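Local coordinates for extracellular solute-binding protein family 1 (Kribbella flavida, PDB 5IXP), which probably captures a solute outside the cell and delivers it to a membrane ABC transporter for import, at residues P311-V314 against D315-E318; G336-F339 against V340-N344. All coordinates share one frame; numbering follows the deposited sequence. Where two conformers were deposited one is given.

Contact 1. Residues P311-V314 against D315-E318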
loop_
_atom_site.group_PDB
_atom_site.type_symbol
_atom_site.label_atom_id
_atom_site.label_comp_id
_atom_site.label_asym_id
_atom_site.label_seq_id
_atom_site.Cartn_x
_atom_site.Cartn_y
_atom_site.Cartn_z
ATOM N N PRO A 311 4.732 8.950 -7.456
ATOM C CA PRO A 311 4.145 10.172 -6.877
ATOM C C PRO A 311 2.662 10.025 -6.579
ATOM O O PRO A 311 1.938 9.286 -7.246
ATOM C CB PRO A 311 4.367 11.228 -7.969
ATOM C CG PRO A 311 5.540 10.730 -8.746
ATOM C CD PRO A 311 5.367 9.213 -8.758
ATOM N N SER A 312 2.210 10.755 -5.561
ATOM C CA SER A 312 0.786 10.862 -5.274
ATOM C C SER A 312 0.208 12.203 -5.707
ATOM O O SER A 312 -0.971 12.465 -5.455
ATOM C CB SER A 312 0.517 10.627 -3.783
ATOM O OG SER A 312 1.101 11.633 -2.960
ATOM N N THR A 313 1.007 13.046 -6.355
ATOM C CA THR A 313 0.588 14.380 -6.768
ATOM C C THR A 313 0.215 14.354 -8.246
ATOM O O THR A 313 1.030 13.955 -9.090
ATOM C CB THR A 313 1.710 15.392 -6.522
ATOM O OG1 THR A 313 2.933 14.888 -7.085
ATOM C CG2 THR A 313 1.911 15.632 -5.019
ATOM N N VAL A 314 -1.004 14.796 -8.565
ATOM C CA VAL A 314 -1.520 14.552 -9.916
ATOM C C VAL A 314 -0.723 15.305 -10.977
ATOM O O VAL A 314 -0.636 14.851 -12.128
ATOM C CB VAL A 314 -3.019 14.894 -9.999
ATOM C CG1 VAL A 314 -3.830 13.963 -9.103
ATOM C CG2 VAL A 314 -3.262 16.359 -9.636
ATOM N N ASP A 315 -0.141 16.458 -10.633
ATOM C CA ASP A 315 0.627 17.198 -11.631
ATOM C C ASP A 315 1.835 16.408 -12.113
ATOM O O ASP A 315 2.269 16.586 -13.254
ATOM C CB ASP A 315 1.101 18.543 -11.076
ATOM C CG ASP A 315 -0.012 19.558 -10.954
ATOM O OD1 ASP A 315 -1.130 19.269 -11.408
ATOM O OD2 ASP A 315 0.238 20.653 -10.394
ATOM N N ALA A 316 2.412 15.562 -11.255
ATOM C CA ALA A 316 3.564 14.774 -11.668
ATOM C C ALA A 316 3.216 13.824 -12.805
ATOM O O ALA A 316 4.107 13.426 -13.565
ATOM C CB ALA A 316 4.134 13.988 -10.476
ATOM N N TYR A 317 1.940 13.460 -12.946
ATOM C CA TYR A 317 1.538 12.540 -14.006
ATOM C C TYR A 317 1.531 13.206 -15.371
ATOM O O TYR A 317 1.375 12.511 -16.378
ATOM C CB TYR A 317 0.151 11.953 -13.723
ATOM C CG TYR A 317 0.013 11.275 -12.371
ATOM C CD1 TYR A 317 1.130 10.836 -11.661
ATOM C CD2 TYR A 317 -1.243 11.074 -11.808
ATOM C CE1 TYR A 317 0.996 10.219 -10.427
ATOM C CE2 TYR A 317 -1.387 10.461 -10.582
ATOM C CZ TYR A 317 -0.264 10.036 -9.890
ATOM O OH TYR A 317 -0.414 9.420 -8.663
ATOM N N GLU A 318 1.687 14.523 -15.432
ATOM C CA GLU A 318 1.851 15.216 -16.701
ATOM C C GLU A 318 3.308 15.297 -17.119
ATOM O O GLU A 318 3.604 15.829 -18.196
ATOM C CB GLU A 318 1.261 16.634 -16.631
ATOM C CG GLU A 318 -0.063 16.734 -15.898
ATOM C CD GLU A 318 -1.270 16.518 -16.791
ATOM O OE1 GLU A 318 -1.203 15.677 -17.713
ATOM O OE2 GLU A 318 -2.297 17.195 -16.562
#

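Contact 2. Residues G336-F339 against V340-N344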
loop_
_atom_site.group_PDB
_atom_site.type_symbol
_atom_site.label_atom_id
_atom_site.label_comp_id
_atom_site.label_asym_id
_atom_site.label_seq_id
_atom_site.Cartn_x
_atom_site.Cartn_y
_atom_site.Cartn_z
ATOM N N GLY A 336 5.200 3.512 -16.457
ATOM C CA GLY A 336 4.841 4.882 -16.126
ATOM C C GLY A 336 3.393 5.177 -16.456
ATOM O O GLY A 336 2.634 5.677 -15.619
ATOM N N LYS A 337 2.978 4.828 -17.673
ATOM C CA LYS A 337 1.595 5.067 -18.065
ATOM C C LYS A 337 0.648 4.123 -17.337
ATOM O O LYS A 337 -0.447 4.527 -16.926
ATOM C CB LYS A 337 1.455 4.922 -19.577
ATOM C CG LYS A 337 2.177 6.008 -20.356
ATOM C CD LYS A 337 2.129 5.729 -21.836
ATOM C CE LYS A 337 2.753 6.862 -22.626
ATOM N NZ LYS A 337 2.722 6.533 -24.072
ATOM N N ILE A 338 1.056 2.866 -17.151
ATOM C CA ILE A 338 0.183 1.903 -16.489
ATOM C C ILE A 338 -0.125 2.361 -15.069
ATOM O O ILE A 338 -1.286 2.416 -14.650
ATOM C CB ILE A 338 0.817 0.502 -16.506
ATOM C CG1 ILE A 338 0.770 -0.091 -17.922
ATOM C CG2 ILE A 338 0.104 -0.416 -15.511
ATOM C CD1 ILE A 338 1.744 -1.245 -18.131
ATOM N N PHE A 339 0.905 2.734 -14.310
ATOM C CA PHE A 339 0.634 3.034 -12.912
ATOM C C PHE A 339 0.028 4.418 -12.707
ATOM O O PHE A 339 -0.627 4.640 -11.679
ATOM C CB PHE A 339 1.902 2.799 -12.089
ATOM C CG PHE A 339 2.191 1.341 -11.913
ATOM C CD1 PHE A 339 1.437 0.582 -11.023
ATOM C CD2 PHE A 339 3.143 0.702 -12.691
ATOM C CE1 PHE A 339 1.666 -0.780 -10.881
ATOM C CE2 PHE A 339 3.365 -0.649 -12.553
ATOM C CZ PHE A 339 2.627 -1.388 -11.645
ATOM N N VAL A 340 0.157 5.328 -13.677
ATOM C CA VAL A 340 -0.692 6.522 -13.665
ATOM C C VAL A 340 -2.157 6.112 -13.739
ATOM O O VAL A 340 -2.988 6.552 -12.932
ATOM C CB VAL A 340 -0.313 7.477 -14.810
ATOM C CG1 VAL A 340 -1.411 8.512 -15.021
ATOM C CG2 VAL A 340 1.009 8.163 -14.502
ATOM N N ASN A 341 -2.497 5.266 -14.715
ATOM C CA ASN A 341 -3.868 4.771 -14.818
ATOM C C ASN A 341 -4.302 4.064 -13.542
ATOM O O ASN A 341 -5.426 4.264 -13.064
ATOM C CB ASN A 341 -4.008 3.824 -16.010
ATOM C CG ASN A 341 -3.887 4.534 -17.335
ATOM O OD1 ASN A 341 -4.056 5.751 -17.420
ATOM N ND2 ASN A 341 -3.614 3.769 -18.391
ATOM N N ARG A 342 -3.424 3.232 -12.973
ATOM C CA ARG A 342 -3.800 2.490 -11.770
ATOM C C ARG A 342 -4.033 3.430 -10.593
ATOM O O ARG A 342 -4.948 3.215 -9.794
ATOM C CB ARG A 342 -2.737 1.442 -11.421
ATOM C CG ARG A 342 -2.515 0.371 -12.500
ATOM C CD ARG A 342 -3.719 -0.555 -12.685
ATOM N NE ARG A 342 -4.702 -0.072 -13.657
ATOM C CZ ARG A 342 -5.990 0.143 -13.381
ATOM N NH1 ARG A 342 -6.810 0.562 -14.334
ATOM N NH2 ARG A 342 -6.469 -0.069 -12.158
ATOM N N ALA A 343 -3.231 4.490 -10.481
ATOM C CA ALA A 343 -3.441 5.448 -9.400
ATOM C C ALA A 343 -4.742 6.213 -9.596
ATOM O O ALA A 343 -5.485 6.444 -8.631
ATOM C CB ALA A 343 -2.258 6.413 -9.309
ATOM N N ASN A 344 -5.037 6.606 -10.838
ATOM C CA ASN A 344 -6.238 7.387 -11.114
ATOM C C ASN A 344 -7.513 6.588 -10.901
ATOM O O ASN A 344 -8.590 7.183 -10.794
ATOM C CB ASN A 344 -6.207 7.930 -12.546
ATOM C CG ASN A 344 -5.320 9.149 -12.683
ATOM O OD1 ASN A 344 -5.149 9.900 -11.730
ATOM N ND2 ASN A 344 -4.764 9.360 -13.872
HETATM O O HOH W 1 -1.531 6.725 -18.303
#

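Contact 1. Residues P311-V314 against D315-E318
The Tyr317 ring lies alongside the backbone that precedes it, with Thr313 O and Val314 CA over one face, each 3.9 Å from the ring plane and displaced toward the rim. The opposite face is turned toward helix 335-344. At the edge, near the ring plane, sits Pro311 O, and the phenol hydroxyl donates a hydrogen bond to it, with Tyr317 OH 2.7 Å from Pro311 O and tilted from the carbonyl plane. With CG beside its own backbone N and anti to the carbonyl carbon (chi1 -55°), the side chain runs back along the turn, which lets its hydroxyl reach a residue six positions earlier. A phenylalanine here could still fill the site but would probably leave the Pro311 carbonyl without this donor and the ring less firmly fixed. The backbone beneath forms a short 3-10 turn between strand 310-311, which pairs antiparallel with strand 108-121 of the main sheet, and helix 320-323. Its i to i+3 bonds run from Ala316 N to Thr313 O (3.0 Å) and from Tyr317 N to Val314 O (3.0 Å). Both are bent, at 138° and 146° at the hydrogen, and both donors stand above the carbonyl plane, as the tight winding dictates. Ala316 points its methyl inward: its CB meets Pro311 CB at 3.7 Å and Thr313 OG1 at the same 3.7 Å, and it also touches Ile301 of helix 297-307. Thr313 OG1 is thus buried against a methyl group and has no hydrogen-bonding partner in the model. Ser312 faces the other way, its OG bonded to Thr111 O.

Contact 2. Residues G336-F339 against V340-N344
Ile338 and Arg342, one helical turn apart, meet through their aliphatic parts on the buried side of helix 335-344: Ile338 CG2 lies 4.1 Å from Arg342 CG, and the same Arg342 CG comes to 3.2 Å from Ile338 O. Phe339 adds its ring, whose CD1 approaches Arg342 CG obliquely at 4.2 Å while Ile338 CG2 sits over one ring face, offset toward the rim. Beyond CG the arginine chain bends twice, at chi2 (-67°) and chi3 (88°), and its far end is gripped outside the helix: NE forms a salt bridge with Asp261 and NH2 donates to Gly266 O. The aspartate probably balances the charge of this buried guanidinium. This is regular alpha-helix, in which the carbonyls of Gly336 to Phe339 each accept the N-H four residues on, laid against the sheet of the solute-binding fold so that Phe339 and Arg342 touch Ala117 of strand 108-121 and Phe339 also touches Phe310. Val340 packs closely too, its CG2 3.2 Å from Gly336 O, the carbonyl that accepts its own N-H. The side carrying Lys337 is looser. Lys337 stretches away from the helix, exposed, with its chain extended beyond CB. There Lys337 O accepts a nearly straight bond from Asn341 N (3.1 Å, 173°) and a second one from a water. In the deposited conformer described here, one of two, that water also donates to Asn341 OD1, 2.8 Å away, while Asn341 ND2 bonds Asp261, the same carboxylate that takes Arg342 NE.

Contact 1 ends before contact 2 begins along the chain, yet their centres lie only about 10 Å apart and the two pack directly on each other. Tyr317 is the meeting point: its CG is 3.9 Å from Val340 CG2, and its OH is 3.6 Å from Ala343 CB, so the 3-10 turn rests against the side of helix 335-344. Phe310 touches both, meeting the ring of Tyr317 as well as Val340 and Ala343. The solute site is not established here. A bound formic acid lies about 4 Å from the Phe339 side chain, and one lies about 5 Å from that of Asp315, probably from the crystallisation liquor in each case.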